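PDB 2RGQ: domain of Unknown Function with a Cystatin-Like Fold from Nostoc punctiforme, which is of unknown function but has a cystatin-like fold and belongs to the SnoaL-like family of the NTF2 clan, whose members often enclose a pocket between sheet and helices. Local coordinates for residues B[29-32]-B[33-37]; B[79-82]-B[83-86]; B[93-96]-B[97-100]. All coordinates share one frame; numbering follows the deposited sequence.

The three contacts follow one another along the chain, and each is a local turn or loop within the SnoaL-like domain. Interaction 1 joins helix 28-32 to the short strand 35-36, on the helical side of the fold, with its centre about 10 Å from that of the chain. Interactions 2 and 3 lie at the two ends of strand 84-95: residues 79-86 link it to strand 69-80, residues 93-100 to strand 101-114. Their centres are about 34 Å apart, on opposite sides of the chain's centre. Together the two hairpin connections mark out the length of the mixed sheet, whereas interaction 1, about 19 Å from interaction 2 between centres, turns the chain out of helix 28-32 into strand 35-36.

Interaction 1 (B[29-32]-B[33-37])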
# COMPACT_ATOMS: atom_id res chain seq x y z
N GLU B 29 23.42 -4.28 -1.22
CA GLU B 29 23.77 -3.25 -2.23
C GLU B 29 22.58 -2.42 -2.69
O GLU B 29 22.70 -1.20 -2.80
CB GLU B 29 24.52 -3.83 -3.45
CG GLU B 29 25.83 -4.52 -3.11
CD GLU B 29 26.87 -3.62 -2.42
OE1 GLU B 29 27.07 -2.46 -2.79
OE2 GLU B 29 27.52 -4.10 -1.49
N ASN B 30 21.44 -3.07 -2.94
CA ASN B 30 20.23 -2.33 -3.33
C ASN B 30 19.64 -1.56 -2.17
O ASN B 30 19.04 -0.53 -2.40
CB ASN B 30 19.23 -3.23 -4.02
CG ASN B 30 19.64 -3.48 -5.47
OD1 ASN B 30 20.19 -2.57 -6.15
ND2 ASN B 30 19.44 -4.69 -5.95
N TYR B 31 19.85 -2.05 -0.94
CA TYR B 31 19.50 -1.30 0.25
C TYR B 31 20.30 0.01 0.32
O TYR B 31 19.70 1.12 0.45
CB TYR B 31 19.74 -2.14 1.50
CG TYR B 31 19.55 -1.42 2.83
CD1 TYR B 31 18.29 -1.34 3.43
CD2 TYR B 31 20.65 -0.88 3.52
CE1 TYR B 31 18.11 -0.76 4.67
CE2 TYR B 31 20.49 -0.26 4.75
CZ TYR B 31 19.20 -0.20 5.34
OH TYR B 31 18.96 0.38 6.57
N LEU B 32 21.61 -0.12 0.18
CA LEU B 32 22.50 1.04 0.31
C LEU B 32 22.27 2.09 -0.76
O LEU B 32 22.40 3.26 -0.49
CB LEU B 32 23.98 0.59 0.34
CG LEU B 32 24.42 -0.13 1.61
CD1 LEU B 32 25.84 -0.78 1.36
CD2 LEU B 32 24.34 0.78 2.89
N ALA B 33 21.87 1.65 -1.95
CA ALA B 33 21.57 2.54 -3.09
C ALA B 33 20.46 3.56 -2.85
O ALA B 33 20.35 4.58 -3.55
CB ALA B 33 21.20 1.67 -4.27
N THR B 34 19.55 3.22 -1.93
CA THR B 34 18.44 4.12 -1.56
C THR B 34 18.90 5.33 -0.73
O THR B 34 18.19 6.32 -0.67
CB THR B 34 17.32 3.39 -0.76
OG1 THR B 34 17.76 3.07 0.57
CG2 THR B 34 16.84 2.13 -1.52
N PHE B 35 20.09 5.26 -0.13
CA PHE B 35 20.61 6.32 0.70
C PHE B 35 21.60 7.21 -0.01
O PHE B 35 22.43 6.75 -0.80
CB PHE B 35 21.33 5.77 1.94
CG PHE B 35 20.42 5.23 2.99
CD1 PHE B 35 19.92 6.06 3.97
CD2 PHE B 35 20.06 3.88 2.99
CE1 PHE B 35 19.07 5.58 4.93
CE2 PHE B 35 19.18 3.39 3.95
CZ PHE B 35 18.70 4.25 4.92
N ALA B 36 21.58 8.49 0.35
CA ALA B 36 22.68 9.38 -0.06
C ALA B 36 23.98 8.87 0.58
O ALA B 36 23.94 8.11 1.58
CB ALA B 36 22.41 10.84 0.39
N SER B 37 25.15 9.30 0.06
CA SER B 37 26.44 8.94 0.61
C SER B 37 26.46 9.26 2.10
O SER B 37 27.01 8.48 2.82
CB SER B 37 27.61 9.65 -0.09
OG SER B 37 27.38 11.04 -0.06
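Tyr31 and Phe35, four residues apart where helix 28-32 gives way to strand 35-36, lean their rings obliquely on one another. Phe35 can be followed outward from the backbone. Its CB lies 3.7 Å from Leu32 O, and CG stands anti to the carbonyl carbon (chi1 -74°), a choice that swings the ring back toward the helix. CD2 then passes 3.8 Å from Tyr31 O, so that this oxygen and Leu32 O both sit near the edge of the phenyl group, close to its plane. Farther out, Phe35 CE2 comes over one face of the tyrosine ring, 3.8 Å from Tyr31 CZ, with the two planes at 54°. Phe19, Leu41 and Leu54 add to the apolar surroundings of Phe35, while Phe58 and Phe19 also meet the Tyr31 ring.

Beneath the aromatic pair the backbone is closed by polar bonds. Ala33 N makes a helical bond of 3.1 Å to Glu29 O. Tyr31 O is gripped twice by Thr34: the hydroxyl OG1 donates to it at 2.8 Å, almost in line with the carbonyl bond, and the amide N reaches it at 3.2 Å from above the carbonyl plane. Threonine suits this place because it brings a hydroxyl donor, which its first torsion (chi1 72°) turns back to the carbonyl, leaving the methyl CG2 beside Asn30 O. Phe35 N donates to Leu32 O at 3.1 Å, closing the type I turn from Leu32 to Phe35. The chemistry thus divides neatly: the carbonyls of Glu29, Tyr31 and Leu32 are satisfied by the residues that follow, so the chain can change direction among buried side chains, and the two rings are left to make the apolar contact.

Interaction 2 (B[79-82]-B[83-86])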
# COMPACT_ATOMS: atom_id res chain seq x y z
N GLN B 79 5.50 15.83 0.72
CA GLN B 79 5.47 17.29 0.47
C GLN B 79 6.89 17.82 0.24
O GLN B 79 7.85 17.32 0.78
CB GLN B 79 4.73 18.09 1.54
CG GLN B 79 5.14 17.91 2.98
CD GLN B 79 4.68 16.57 3.61
OE1 GLN B 79 3.52 16.12 3.47
NE2 GLN B 79 5.59 15.96 4.35
N GLY B 80 7.00 18.82 -0.61
CA GLY B 80 8.28 19.38 -0.94
C GLY B 80 8.27 20.04 -2.29
O GLY B 80 7.23 20.50 -2.76
N ASN B 81 9.46 20.10 -2.91
CA ASN B 81 9.63 20.72 -4.20
C ASN B 81 10.44 19.76 -5.08
O ASN B 81 10.62 18.56 -4.72
CB ASN B 81 10.25 22.13 -4.02
CG ASN B 81 11.70 22.09 -3.56
OD1 ASN B 81 12.28 21.03 -3.42
ND2 ASN B 81 12.30 23.28 -3.36
N TYR B 82 11.02 20.28 -6.17
CA TYR B 82 11.72 19.38 -7.11
C TYR B 82 13.00 18.70 -6.61
O TYR B 82 13.46 17.73 -7.24
CB TYR B 82 12.05 20.10 -8.42
CG TYR B 82 13.36 20.86 -8.38
CD1 TYR B 82 13.49 22.01 -7.63
CD2 TYR B 82 14.47 20.42 -9.11
CE1 TYR B 82 14.70 22.72 -7.61
CE2 TYR B 82 15.68 21.11 -9.13
CZ TYR B 82 15.80 22.26 -8.36
OH TYR B 82 17.00 22.95 -8.34
N ASP B 83 13.58 19.18 -5.51
CA ASP B 83 14.82 18.57 -5.01
C ASP B 83 14.94 18.31 -3.54
O ASP B 83 15.93 17.76 -3.14
CB ASP B 83 16.02 19.36 -5.52
CG ASP B 83 16.11 20.78 -4.97
OD1 ASP B 83 15.18 21.23 -4.27
OD2 ASP B 83 17.13 21.47 -5.30
N GLU B 84 13.93 18.66 -2.75
CA GLU B 84 13.91 18.38 -1.33
C GLU B 84 12.47 18.09 -0.93
O GLU B 84 11.55 18.83 -1.29
CB GLU B 84 14.40 19.56 -0.53
CG GLU B 84 15.80 20.04 -0.89
CD GLU B 84 16.26 21.14 0.04
OE1 GLU B 84 16.75 20.79 1.13
OE2 GLU B 84 16.14 22.34 -0.35
N ALA B 85 12.27 17.01 -0.21
CA ALA B 85 10.92 16.65 0.19
C ALA B 85 10.96 15.82 1.47
O ALA B 85 12.03 15.41 1.95
CB ALA B 85 10.18 15.91 -0.95
N THR B 86 9.77 15.66 2.05
CA THR B 86 9.57 14.86 3.23
C THR B 86 8.42 13.92 2.92
O THR B 86 7.50 14.28 2.19
CB THR B 86 9.27 15.72 4.48
OG1 THR B 86 8.08 16.48 4.26
CG2 THR B 86 10.41 16.65 4.77
O HOH W 1 8.89 19.14 3.29
O HOH W 2 15.20 23.21 -2.62
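Gly80 and Ala85 bring their backbones unusually close: as a non-hydrogen-bonded antiparallel pair, their CA atoms are 4.0 Å apart. Only glycine fits opposite Ala85, since a CB on residue 80 would collide with Glu84 O and Ala85 CA. The tightness extends to Ala85 CB, which presses to 3.2 Å from Gln79 O. On one flank of this pair Gln79 and Thr86 exchange two backbone hydrogen bonds, and on the other Asn81 N donates to Glu84 O at 2.9 Å.

Asn81 holds the turn itself. Its CG lies between the backbone N and the carbonyl carbon (chi1 70°), which folds the amide back so that OD1 accepts from two backbone donors. Glu84 N approaches at 3.0 Å, nearly along the C=O axis, whereas Asp83 N, at 3.1 Å, comes from above the carbonyl plane and closes an Asx turn.

Beyond these bonds the contact opens to solvent. The Asp83 carboxylate lies stacked over one face of the Tyr82 ring, planes 15° apart, while Asp83 CB makes a CH-pi contact 3.9 Å from the ring centroid. A water receives a bond from Asn81 ND2 and donates to Asp83 OD1 and Glu84 OE2, which probably eases the closeness of the two acids. At the other end Gln79 NE2 meets Thr86 OG1 in its own amide plane, at a length of 2.5 Å that is doubtfully short, and it also bonds Glu88. A second water bridges Gln79 O and Thr86 OG1. Lys113 of the adjoining strand 101-114 bonds Tyr82 O. The whole is a beta hairpin, strands 69-80 and 84-95 joined by a tight connection at one end of the curved sheet of this cystatin-like fold.

Interaction 3 (B[93-96]-B[97-100]); sequences VVNR and EDLN
Asn95 and Asp98 meet through their side chains, amide against carboxylate, with the planes of the two groups 63° apart. Among the side-chain hydrogen bonds, Asn95 ND2 donates to Asp98 OD1 at 2.8 Å; the bond lies in the amide plane and reaches the oxygen on its syn side. Asn100 N takes the anti side of the same OD1 at 3.0 Å, closing an Asx turn. Asp98 can serve both because its CG stands between the backbone N and the carbonyl carbon (chi1 61°), folding the carboxylate over the loop. Were this residue an alanine, Asn95 ND2 and Asn100 N would probably lose their shared acceptor, leaving the loop freer to shift.

The backbone bond is a single one, from Asn95 N to Asn100 O at 3.0 Å, and it is nearly straight. Van der Waals contact is slight: Asn100 CB lies 3.7 Å from the amide nitrogen ND2 of Asn95.

Outside partners hold two more polar ends: Lys69 bonds Asn95 OD1, and Arg96 NH1 reaches the backbone oxygens of Lys69 and Asp24. Arg101 of the second subunit donates to Asn100 O. The arrangement is that of a hairpin loop between strands 84-95 and 101-114, stapled by an Asx turn and placed at a subunit interface.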
# COMPACT_ATOMS: atom_id res chain seq x y z
N VAL B 93 4.80 -5.01 9.50
CA VAL B 93 5.70 -6.12 9.33
C VAL B 93 4.96 -7.41 9.69
O VAL B 93 4.28 -7.49 10.73
CB VAL B 93 6.97 -5.94 10.22
CG1 VAL B 93 8.06 -7.01 9.87
CG2 VAL B 93 7.54 -4.50 10.11
N VAL B 94 5.12 -8.42 8.85
CA VAL B 94 4.52 -9.73 9.06
C VAL B 94 5.59 -10.79 8.83
O VAL B 94 6.60 -10.51 8.18
CB VAL B 94 3.29 -9.99 8.12
CG1 VAL B 94 2.28 -8.86 8.29
CG2 VAL B 94 3.69 -10.14 6.66
N ASN B 95 5.35 -11.98 9.37
CA ASN B 95 6.27 -13.07 9.22
C ASN B 95 6.08 -13.80 7.92
O ASN B 95 4.98 -13.99 7.52
CB ASN B 95 6.10 -14.05 10.36
CG ASN B 95 6.46 -13.46 11.69
OD1 ASN B 95 7.16 -12.44 11.73
ND2 ASN B 95 6.04 -14.10 12.78
N ARG B 96 7.16 -14.23 7.30
CA ARG B 96 7.09 -15.07 6.11
C ARG B 96 6.87 -16.54 6.39
O ARG B 96 6.34 -17.25 5.56
CB ARG B 96 8.39 -15.01 5.34
CG ARG B 96 8.73 -13.66 4.80
CD ARG B 96 9.73 -13.71 3.64
NE ARG B 96 11.06 -14.21 3.98
CZ ARG B 96 12.18 -13.49 4.14
NH1 ARG B 96 12.21 -12.17 4.15
NH2 ARG B 96 13.31 -14.15 4.40
N GLU B 97 7.38 -17.01 7.54
CA GLU B 97 7.37 -18.44 7.88
C GLU B 97 6.15 -18.93 8.67
O GLU B 97 5.94 -20.13 8.79
CB GLU B 97 8.68 -18.79 8.59
CG GLU B 97 9.90 -18.58 7.64
CD GLU B 97 11.23 -18.51 8.36
OE1 GLU B 97 11.44 -19.28 9.32
OE2 GLU B 97 12.06 -17.68 7.93
N ASP B 98 5.36 -18.00 9.21
CA ASP B 98 4.11 -18.31 9.89
C ASP B 98 3.11 -17.17 9.70
O ASP B 98 3.42 -16.18 9.03
CB ASP B 98 4.36 -18.65 11.38
CG ASP B 98 4.98 -17.50 12.15
OD1 ASP B 98 4.54 -16.34 12.02
OD2 ASP B 98 5.92 -17.78 12.93
N LEU B 99 1.92 -17.33 10.27
CA LEU B 99 0.82 -16.38 10.04
C LEU B 99 0.72 -15.28 11.08
O LEU B 99 -0.32 -14.62 11.19
CB LEU B 99 -0.50 -17.16 9.88
CG LEU B 99 -0.49 -18.01 8.58
CD1 LEU B 99 -1.76 -18.81 8.49
CD2 LEU B 99 -0.32 -17.20 7.30
N ASN B 100 1.80 -15.02 11.81
CA ASN B 100 1.75 -13.94 12.78
C ASN B 100 2.26 -12.64 12.19
O ASN B 100 2.99 -12.61 11.19
CB ASN B 100 2.56 -14.30 14.01
CG ASN B 100 1.97 -15.47 14.72
OD1 ASN B 100 0.75 -15.66 14.71
ND2 ASN B 100 2.81 -16.26 15.38